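Local atomic coordinates of alternansucrase (Leuconostoc mesenteroides, PDB entry 6HVG), a protein that belongs to glycoside hydrolase family 70 and joins a catalytic barrel of the TIM-barrel clan to choline-binding-type, cell-wall-binding repeats. Residues Y599-G604 with G635-A640. Residues are numbered along the deposited sequence; the frame is centred on the assembly and turned at random.
Sequences YLMNFG and GDYFKA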
loop_
_atom_site.group_PDB
_atom_site.type_symbol
_atom_site.label_atom_id
_atom_site.label_comp_id
_atom_site.label_asym_id
_atom_site.label_seq_id
_atom_site.Cartn_x
_atom_site.Cartn_y
_atom_site.Cartn_z
ATOM N N TYR A 599 -14.074 -28.847 -2.905
ATOM C CA TYR A 599 -13.240 -29.213 -4.047
ATOM C C TYR A 599 -11.770 -29.346 -3.659
ATOM O O TYR A 599 -11.089 -30.260 -4.129
ATOM C CB TYR A 599 -13.415 -28.193 -5.158
ATOM C CG TYR A 599 -12.478 -28.305 -6.333
ATOM C CD1 TYR A 599 -12.759 -29.141 -7.386
ATOM C CD2 TYR A 599 -11.341 -27.524 -6.413
ATOM C CE1 TYR A 599 -11.935 -29.197 -8.498
ATOM C CE2 TYR A 599 -10.512 -27.567 -7.517
ATOM C CZ TYR A 599 -10.815 -28.402 -8.554
ATOM O OH TYR A 599 -9.992 -28.473 -9.661
ATOM N N LEU A 600 -11.289 -28.467 -2.789
ATOM C CA LEU A 600 -9.889 -28.527 -2.359
ATOM C C LEU A 600 -9.649 -29.694 -1.406
ATOM O O LEU A 600 -8.653 -30.404 -1.539
ATOM C CB LEU A 600 -9.450 -27.205 -1.716
ATOM C CG LEU A 600 -9.444 -25.993 -2.653
ATOM C CD1 LEU A 600 -9.427 -24.699 -1.877
ATOM C CD2 LEU A 600 -8.281 -26.025 -3.643
ATOM N N MET A 601 -10.564 -29.905 -0.460
ATOM C CA MET A 601 -10.428 -30.990 0.523
ATOM C C MET A 601 -10.697 -32.366 -0.078
ATOM O O MET A 601 -10.381 -33.374 0.538
ATOM C CB MET A 601 -11.363 -30.778 1.711
ATOM C CG MET A 601 -11.134 -29.502 2.510
ATOM S SD MET A 601 -9.512 -29.412 3.281
ATOM C CE MET A 601 -8.711 -28.393 2.045
ATOM N N ASN A 602 -11.272 -32.402 -1.275
ATOM C CA ASN A 602 -11.386 -33.640 -2.046
ATOM C C ASN A 602 -10.707 -33.537 -3.409
ATOM O O ASN A 602 -11.173 -34.151 -4.371
ATOM C CB ASN A 602 -12.871 -33.986 -2.211
ATOM C CG ASN A 602 -13.536 -34.292 -0.892
ATOM O OD1 ASN A 602 -13.556 -35.445 -0.442
ATOM N ND2 ASN A 602 -14.059 -33.259 -0.246
ATOM N N PHE A 603 -9.645 -32.734 -3.509
ATOM C CA PHE A 603 -9.059 -32.454 -4.817
ATOM C C PHE A 603 -8.687 -33.727 -5.518
ATOM O O PHE A 603 -9.066 -33.941 -6.667
ATOM C CB PHE A 603 -7.853 -31.532 -4.719
ATOM C CG PHE A 603 -7.257 -31.174 -6.054
ATOM C CD1 PHE A 603 -7.984 -30.435 -6.965
ATOM C CD2 PHE A 603 -5.968 -31.560 -6.396
ATOM C CE1 PHE A 603 -7.440 -30.102 -8.205
ATOM C CE2 PHE A 603 -5.422 -31.227 -7.626
ATOM C CZ PHE A 603 -6.157 -30.498 -8.534
ATOM N N GLY A 604 -7.981 -34.598 -4.810
ATOM C CA GLY A 604 -7.521 -35.878 -5.358
ATOM C C GLY A 604 -8.618 -36.839 -5.794
ATOM O O GLY A 604 -8.517 -37.452 -6.846
ATOM N N GLY A 635 -15.527 -23.933 9.422
ATOM C CA GLY A 635 -15.470 -24.705 10.650
ATOM C C GLY A 635 -16.510 -25.809 10.692
ATOM O O GLY A 635 -16.197 -26.983 10.990
ATOM N N ASP A 636 -17.753 -25.428 10.400
ATOM C CA ASP A 636 -18.883 -26.355 10.435
ATOM C C ASP A 636 -18.776 -27.477 9.404
ATOM O O ASP A 636 -19.229 -28.588 9.661
ATOM C CB ASP A 636 -20.195 -25.575 10.270
ATOM C CG ASP A 636 -20.477 -24.665 11.459
ATOM O OD1 ASP A 636 -19.652 -24.644 12.400
ATOM O OD2 ASP A 636 -21.521 -23.973 11.456
ATOM N N TYR A 637 -18.187 -27.171 8.252
ATOM C CA TYR A 637 -17.923 -28.153 7.200
ATOM C C TYR A 637 -16.974 -29.226 7.711
ATOM O O TYR A 637 -17.251 -30.412 7.612
ATOM C CB TYR A 637 -17.328 -27.462 5.959
ATOM C CG TYR A 637 -16.883 -28.419 4.886
ATOM C CD1 TYR A 637 -17.803 -28.989 3.995
ATOM C CD2 TYR A 637 -15.552 -28.792 4.775
ATOM C CE1 TYR A 637 -17.393 -29.891 3.028
ATOM C CE2 TYR A 637 -15.141 -29.691 3.804
ATOM C CZ TYR A 637 -16.070 -30.233 2.946
ATOM O OH TYR A 637 -15.671 -31.114 1.994
ATOM N N PHE A 638 -15.868 -28.796 8.299
ATOM C CA PHE A 638 -14.916 -29.719 8.908
ATOM C C PHE A 638 -15.523 -30.543 10.057
ATOM O O PHE A 638 -15.171 -31.715 10.234
ATOM C CB PHE A 638 -13.684 -28.973 9.413
ATOM C CG PHE A 638 -12.665 -28.683 8.344
ATOM C CD1 PHE A 638 -12.941 -27.799 7.323
ATOM C CD2 PHE A 638 -11.409 -29.247 8.403
ATOM C CE1 PHE A 638 -12.005 -27.505 6.361
ATOM C CE2 PHE A 638 -10.470 -28.976 7.420
ATOM C CZ PHE A 638 -10.777 -28.111 6.395
ATOM N N LYS A 639 -16.429 -29.944 10.824
ATOM C CA LYS A 639 -17.122 -30.660 11.886
ATOM C C LYS A 639 -17.984 -31.768 11.293
ATOM O O LYS A 639 -17.922 -32.919 11.742
ATOM C CB LYS A 639 -17.977 -29.710 12.720
ATOM C CG LYS A 639 -17.193 -28.837 13.685
ATOM C CD LYS A 639 -18.024 -27.668 14.235
ATOM C CE LYS A 639 -17.237 -26.912 15.300
ATOM N NZ LYS A 639 -17.730 -25.547 15.596
ATOM N N ALA A 640 -18.773 -31.425 10.280
ATOM C CA ALA A 640 -19.693 -32.363 9.671
ATOM C C ALA A 640 -18.989 -33.531 9.005
ATOM O O ALA A 640 -19.400 -34.677 9.191
ATOM C CB ALA A 640 -20.567 -31.639 8.659
#
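Met601, the last residue of helix 587-601, sets its sulfur against Phe638 of helix 629-642, a Met-aromatic contact, and its CG methylene against Tyr637 of the same helix. Strand 617-620 belongs to the parallel sheet of the family 70 barrel, in the TIM-barrel clan, and the contact joins a helix that precedes this strand in sequence to the one that follows it. The backbones stay well apart, with 9.6 Å between the CA atoms of Met601 and Phe638, and the side chains bridge the interval.

Sulfur-aromatic and apolar packing carry most of the contact. The sulfur lies 4.8 Å from the centroid of the Phe638 ring, 61° off its normal, an oblique approach in which Met601 SD is nearest to Phe638 CZ, at 3.6 Å. The Met601 chain bends at both chi2 and chi3 and crosses the Phe638 side chain at about a right angle. One carbon earlier, Met601 CG lies obliquely 4.2 Å from CE2 of the Tyr637 ring. Ala1154 of strand 1151-1156 and Phe615 also touch the buried Met601 side chain.

The polar part gathers at the end of helix 587-601. With chi1 at 174°, the Tyr637 side chain extends toward this helix, where its hydroxyl hydrogen-bonds to His598 ND1 while Leu594 and Leu597 pack on the side chain. Asn602, the first residue to leave helical geometry, gives its amide nitrogen to the His598 carbonyl; both polar groups thus bond to His598, in the last turn of helix 587-601. Asn602 ND2 lies 3.5 Å from Tyr637 OH, the amide and ring planes 87° apart.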